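Local coordinates for glucose-6-phosphate isomerase (Thermus thermophilus, PDB 1ZZG), which catalyses the reversible isomerisation of glucose 6-phosphate to fructose 6-phosphate, a step of glycolysis and gluconeogenesis, at the interface of chains A and B. Sequence-based numbering; all coordinates share one arbitrary frame. Chains: chain A/B, glucose-6-phosphate isomerase.

Contact 1: the interface of chains A and B. Residues chain A 289, 339-340, 342-343, 346; chain B 101-103.
B:Val101 lodges against the first turns of helix 339-356 of the other subunit, in an apolar patch of the two-fold symmetric interface between two copies of the same isomerase. Enzymes of this family work as dimers, and the patch probably helps to hold the two subunits in register. It illustrates how a short loop can dock on a partner helix by seating one compact side chain between residues spaced along it. The valine, which leads with B:Glu102 into helix 103-112, has 86 Å² of its surface hidden by chain A, and its two methyls divide the work. CG1 stands anti to the carbonyl carbon (chi1 -69°) and reaches A:Leu342, meeting CD2 at 3.8 Å; the two side chains cross at about a right angle. CG2, placed by the same torsion between the backbone N and the carbonyl carbon, sits against the helix itself, 3.8 Å from the A:Leu343 CA. Such a contact with main chain as well as side chain is likely to limit how far the loop can slide along the helix.

A:Leu343 bridges from the valine to the next loop residue. Its CB stays beside B:Val101, while a chi1 of 172° carries the branch away from the helix to B:Glu102. There CD2 lies 3.8 Å from the glutamate CA and also touches CB and CG; the two side chains run alongside each other in the same direction. The acidic residue therefore contributes the aliphatic base of its chain. At the start of the helix, A:Leu339 CD1 packs on B:Pro103 CA at 4.0 Å, and the proline CD faces the backbone of A:Phe340. A:Pro289 skirts the valine at the margin of the patch. One turn beyond A:Leu342, the carboxylate oxygen OE2 of A:Glu346 stands 4.0 Å from CG2 of B:Val101.

Contact 2: the interface of chains A and B. Residues chain A 134, 137-138; chain B 321-323, 325, 334, 339.
The pyrrolidine ring of B:Pro323 turns one face towards A:Ala137, whose CB methyl stands over it, and its CG-CD edge towards A:Val138; the other face turns back towards the main-chain carbonyl of B:Glu321. More obliquely above the first face lies the main-chain carbonyl of A:Ala137, whose O is 3.4 Å from the ring CG. Near the ring plane, past the CD corner, A:Val138 brings up CG2, 3.9 Å from B:Pro323 CD; with chi1 at 175° this methyl lies beside the backbone N. The two side chains cross at about a right angle.

Small residues on one helix let a neighbouring loop come close, and A:Ala137 shows how. Its CB is met by the B:Pro323 carbonyl O at 3.5 Å, by B:Val325 CG2 at 3.6 Å and by B:Ile322 CG2 at 3.8 Å, so a lone methyl is bordered by several nearby loop residues. B:Ile322 spans about one helical turn: CG2 takes A:Ala137, while the other branch, anti to the carbonyl carbon (chi1 -60°) and then extended, delivers CD1 to A:Ala134 CB at 3.8 Å. B:Leu339 CD2 approaches that alanine CB from another direction, at 4.1 Å. With an alanine here instead of B:Pro323, the CG and CD atoms would be gone, which would probably open a gap beside A:Val138 and set the loop backbone free to turn.

In the fold, the patch pairs the partner-facing side of helix 130-147 in chain A with the chain B segment that follows strand 306-313, joined by the first residue of helix 339-356.

Contact 1: the interface of chains A and B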
ATOM      1  N   PRO A 289       6.454 -12.165  -0.164  1.00 24.53           N
ATOM      2  CA  PRO A 289       6.009 -12.821  -1.399  1.00 23.91           C
ATOM      3  C   PRO A 289       4.578 -12.535  -1.881  1.00 25.37           C
ATOM      4  O   PRO A 289       4.198 -12.981  -2.966  1.00 23.85           O
ATOM      5  CB  PRO A 289       6.192 -14.297  -1.074  1.00 24.95           C
ATOM      6  CG  PRO A 289       5.748 -14.343   0.357  1.00 25.79           C
ATOM      7  CD  PRO A 289       6.427 -13.115   0.965  1.00 24.12           C
ATOM      8  N   LEU A 339      10.190 -20.653   8.548  1.00 29.21           N
ATOM      9  CA  LEU A 339       9.428 -19.635   7.837  1.00 29.11           C
ATOM     10  C   LEU A 339      10.372 -18.712   7.072  1.00 28.90           C
ATOM     11  O   LEU A 339      10.113 -18.370   5.918  1.00 29.63           O
ATOM     12  CB  LEU A 339       8.568 -18.819   8.813  1.00 26.30           C
ATOM     13  CG  LEU A 339       7.346 -19.550   9.385  1.00 26.89           C
ATOM     14  CD1 LEU A 339       6.530 -18.610  10.258  1.00 24.19           C
ATOM     15  CD2 LEU A 339       6.492 -20.073   8.242  1.00 25.13           C
ATOM     16  N   PHE A 340      11.470 -18.311   7.705  1.00 29.85           N
ATOM     17  CA  PHE A 340      12.414 -17.436   7.017  1.00 30.36           C
ATOM     18  C   PHE A 340      13.033 -18.167   5.829  1.00 30.23           C
ATOM     19  O   PHE A 340      13.272 -17.576   4.774  1.00 28.51           O
ATOM     20  CB  PHE A 340      13.533 -16.975   7.942  1.00 32.26           C
ATOM     21  CG  PHE A 340      14.433 -15.953   7.308  1.00 34.69           C
ATOM     22  CD1 PHE A 340      14.082 -14.604   7.308  1.00 35.99           C
ATOM     23  CD2 PHE A 340      15.588 -16.347   6.638  1.00 35.83           C
ATOM     24  CE1 PHE A 340      14.866 -13.661   6.647  1.00 37.48           C
ATOM     25  CE2 PHE A 340      16.380 -15.412   5.971  1.00 38.57           C
ATOM     26  CZ  PHE A 340      16.016 -14.066   5.976  1.00 36.12           C
ATOM     27  N   LEU A 342      11.657 -20.262   3.972  1.00 28.84           N
ATOM     28  CA  LEU A 342      10.671 -20.194   2.894  1.00 27.79           C
ATOM     29  C   LEU A 342      10.711 -18.808   2.253  1.00 26.97           C
ATOM     30  O   LEU A 342      10.779 -18.674   1.032  1.00 28.88           O
ATOM     31  CB  LEU A 342       9.262 -20.469   3.433  1.00 26.57           C
ATOM     32  CG  LEU A 342       8.128 -20.368   2.404  1.00 25.33           C
ATOM     33  CD1 LEU A 342       8.441 -21.236   1.187  1.00 26.43           C
ATOM     34  CD2 LEU A 342       6.817 -20.792   3.044  1.00 26.13           C
ATOM     35  N   LEU A 343      10.658 -17.785   3.094  1.00 27.52           N
ATOM     36  CA  LEU A 343      10.693 -16.397   2.646  1.00 27.28           C
ATOM     37  C   LEU A 343      11.878 -16.175   1.712  1.00 24.54           C
ATOM     38  O   LEU A 343      11.723 -15.668   0.602  1.00 25.14           O
ATOM     39  CB  LEU A 343      10.790 -15.470   3.866  1.00 27.60           C
ATOM     40  CG  LEU A 343      11.029 -13.966   3.692  1.00 29.89           C
ATOM     41  CD1 LEU A 343      10.071 -13.394   2.657  1.00 31.77           C
ATOM     42  CD2 LEU A 343      10.844 -13.264   5.051  1.00 29.37           C
ATOM     43  N   GLU A 346      11.586 -17.995  -1.642  1.00 25.88           N
ATOM     44  CA  GLU A 346      10.666 -17.330  -2.558  1.00 25.52           C
ATOM     45  C   GLU A 346      11.266 -16.060  -3.151  1.00 25.60           C
ATOM     46  O   GLU A 346      11.019 -15.730  -4.313  1.00 27.59           O
ATOM     47  CB  GLU A 346       9.353 -16.986  -1.851  1.00 25.79           C
ATOM     48  CG  GLU A 346       8.583 -18.193  -1.352  1.00 26.35           C
ATOM     49  CD  GLU A 346       7.135 -17.863  -1.076  1.00 28.41           C
ATOM     50  OE1 GLU A 346       6.372 -17.694  -2.050  1.00 28.54           O
ATOM     51  OE2 GLU A 346       6.762 -17.754   0.110  1.00 27.90           O
TER
ATOM     52  N   VAL B 101       5.129 -14.817   5.162  1.00 26.93           N
ATOM     53  CA  VAL B 101       5.742 -15.880   5.946  1.00 27.69           C
ATOM     54  C   VAL B 101       6.923 -15.418   6.786  1.00 28.04           C
ATOM     55  O   VAL B 101       7.704 -16.243   7.252  1.00 29.94           O
ATOM     56  CB  VAL B 101       6.197 -17.055   5.044  1.00 27.64           C
ATOM     57  CG1 VAL B 101       4.980 -17.763   4.475  1.00 30.23           C
ATOM     58  CG2 VAL B 101       7.079 -16.552   3.915  1.00 26.68           C
ATOM     59  N   GLU B 102       7.063 -14.107   6.977  1.00 27.03           N
ATOM     60  CA  GLU B 102       8.159 -13.589   7.787  1.00 24.80           C
ATOM     61  C   GLU B 102       7.805 -14.037   9.197  1.00 25.58           C
ATOM     62  O   GLU B 102       6.714 -13.752   9.688  1.00 25.85           O
ATOM     63  CB  GLU B 102       8.237 -12.062   7.684  1.00 24.78           C
ATOM     64  CG  GLU B 102       9.426 -11.443   8.419  1.00 25.22           C
ATOM     65  CD  GLU B 102       9.571  -9.952   8.143  1.00 26.51           C
ATOM     66  OE1 GLU B 102       8.542  -9.252   8.120  1.00 23.97           O
ATOM     67  OE2 GLU B 102      10.714  -9.476   7.958  1.00 27.94           O
ATOM     68  N   PRO B 103       8.731 -14.735   9.871  1.00 26.21           N
ATOM     69  CA  PRO B 103       8.530 -15.255  11.228  1.00 27.13           C
ATOM     70  C   PRO B 103       8.175 -14.324  12.382  1.00 27.84           C
ATOM     71  O   PRO B 103       7.241 -14.614  13.132  1.00 27.60           O
ATOM     72  CB  PRO B 103       9.818 -16.037  11.488  1.00 26.17           C
ATOM     73  CG  PRO B 103      10.840 -15.234  10.749  1.00 28.28           C
ATOM     74  CD  PRO B 103      10.132 -14.921   9.442  1.00 25.60           C
TER

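Contact 2: the interface of chains A and B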
ATOM      1  N   ALA A 134      -6.513  20.549  10.194  1.00 25.04           N
ATOM      2  CA  ALA A 134      -7.886  20.100  10.391  1.00 26.27           C
ATOM      3  C   ALA A 134      -7.933  18.991  11.440  1.00 27.21           C
ATOM      4  O   ALA A 134      -8.761  19.017  12.359  1.00 29.15           O
ATOM      5  CB  ALA A 134      -8.459  19.602   9.074  1.00 24.77           C
ATOM      6  N   ALA A 137      -7.226  20.432  14.907  1.00 27.17           N
ATOM      7  CA  ALA A 137      -8.342  21.206  15.448  1.00 28.33           C
ATOM      8  C   ALA A 137      -9.302  20.259  16.157  1.00 28.59           C
ATOM      9  O   ALA A 137      -9.699  20.491  17.300  1.00 28.82           O
ATOM     10  CB  ALA A 137      -9.068  21.938  14.323  1.00 28.06           C
ATOM     11  N   VAL A 138      -9.651  19.180  15.467  1.00 28.15           N
ATOM     12  CA  VAL A 138     -10.561  18.182  16.001  1.00 27.03           C
ATOM     13  C   VAL A 138     -10.031  17.538  17.275  1.00 27.46           C
ATOM     14  O   VAL A 138     -10.748  17.453  18.273  1.00 26.90           O
ATOM     15  CB  VAL A 138     -10.848  17.086  14.948  1.00 26.85           C
ATOM     16  CG1 VAL A 138     -11.706  15.993  15.554  1.00 26.12           C
ATOM     17  CG2 VAL A 138     -11.549  17.692  13.744  1.00 26.01           C
TER
ATOM     18  N   GLU B 321     -17.486  18.355  12.258  1.00 33.68           N
ATOM     19  CA  GLU B 321     -17.246  19.765  11.992  1.00 34.72           C
ATOM     20  C   GLU B 321     -15.873  20.127  12.536  1.00 33.24           C
ATOM     21  O   GLU B 321     -15.513  19.712  13.634  1.00 32.87           O
ATOM     22  CB  GLU B 321     -18.301  20.646  12.667  1.00 36.89           C
ATOM     23  CG  GLU B 321     -18.148  22.120  12.323  1.00 40.41           C
ATOM     24  CD  GLU B 321     -19.180  22.999  13.004  1.00 44.11           C
ATOM     25  OE1 GLU B 321     -20.362  22.595  13.054  1.00 46.58           O
ATOM     26  OE2 GLU B 321     -18.815  24.098  13.480  1.00 44.93           O
ATOM     27  N   ILE B 322     -15.106  20.879  11.753  1.00 32.64           N
ATOM     28  CA  ILE B 322     -13.780  21.314  12.181  1.00 32.12           C
ATOM     29  C   ILE B 322     -14.006  22.470  13.156  1.00 31.81           C
ATOM     30  O   ILE B 322     -14.454  23.538  12.754  1.00 30.91           O
ATOM     31  CB  ILE B 322     -12.942  21.818  10.984  1.00 31.09           C
ATOM     32  CG1 ILE B 322     -12.761  20.696   9.957  1.00 30.39           C
ATOM     33  CG2 ILE B 322     -11.588  22.323  11.473  1.00 30.62           C
ATOM     34  CD1 ILE B 322     -11.973  21.103   8.724  1.00 31.63           C
ATOM     35  N   PRO B 323     -13.706  22.262  14.448  1.00 32.88           N
ATOM     36  CA  PRO B 323     -13.885  23.285  15.483  1.00 34.41           C
ATOM     37  C   PRO B 323     -12.820  24.377  15.463  1.00 37.32           C
ATOM     38  O   PRO B 323     -11.713  24.179  14.953  1.00 36.56           O
ATOM     39  CB  PRO B 323     -13.860  22.469  16.768  1.00 33.10           C
ATOM     40  CG  PRO B 323     -12.827  21.436  16.459  1.00 34.49           C
ATOM     41  CD  PRO B 323     -13.159  21.022  15.028  1.00 33.42           C
ATOM     42  N   VAL B 325      -9.951  26.914  16.773  1.00 42.84           N
ATOM     43  CA  VAL B 325      -8.848  26.793  17.701  1.00 44.14           C
ATOM     44  C   VAL B 325      -8.316  28.163  18.104  1.00 45.62           C
ATOM     45  O   VAL B 325      -7.868  28.956  17.286  1.00 46.06           O
ATOM     46  CB  VAL B 325      -7.755  25.981  17.020  1.00 42.97           C
ATOM     47  CG1 VAL B 325      -6.591  25.774  17.982  1.00 43.70           C
ATOM     48  CG2 VAL B 325      -8.316  24.633  16.600  1.00 42.98           C
ATOM     49  N   LEU B 334     -10.589  26.990   7.879  1.00 34.26           N
ATOM     50  CA  LEU B 334     -11.093  25.628   8.038  1.00 34.83           C
ATOM     51  C   LEU B 334     -12.216  25.552   9.065  1.00 35.58           C
ATOM     52  O   LEU B 334     -13.067  24.668   8.988  1.00 35.51           O
ATOM     53  CB  LEU B 334      -9.961  24.682   8.469  1.00 32.10           C
ATOM     54  CG  LEU B 334      -8.838  24.408   7.466  1.00 32.70           C
ATOM     55  CD1 LEU B 334      -7.714  23.654   8.154  1.00 33.41           C
ATOM     56  CD2 LEU B 334      -9.377  23.611   6.286  1.00 33.60           C
ATOM     57  N   LEU B 339     -14.912  17.857   7.904  1.00 28.90           N
ATOM     58  CA  LEU B 339     -13.837  17.032   7.387  1.00 28.62           C
ATOM     59  C   LEU B 339     -14.185  16.488   6.013  1.00 28.43           C
ATOM     60  O   LEU B 339     -13.347  16.493   5.118  1.00 28.54           O
ATOM     61  CB  LEU B 339     -13.540  15.876   8.343  1.00 28.48           C
ATOM     62  CG  LEU B 339     -12.939  16.267   9.694  1.00 29.35           C
ATOM     63  CD1 LEU B 339     -12.699  15.012  10.523  1.00 28.81           C
ATOM     64  CD2 LEU B 339     -11.636  17.036   9.478  1.00 29.88           C
TER

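The C-alpha centres of contact 1 and contact 2 lie about 44 Å apart, yet the two share an element: the start of helix 339-356, taken from chain A in contact 1 and from chain B in contact 2. By two-fold symmetry A:Leu339 and B:Leu339 each take part in both kinds of contact, packing on two separate elements of the partner. Contact 1 is centred about 11 Å from A:His293, and contact 2 about 16 Å from B:His293, whereas A:Glu267 and B:Glu267 are much farther away. Packing at these patches may therefore help to position the predicted catalytic histidine across the dimer.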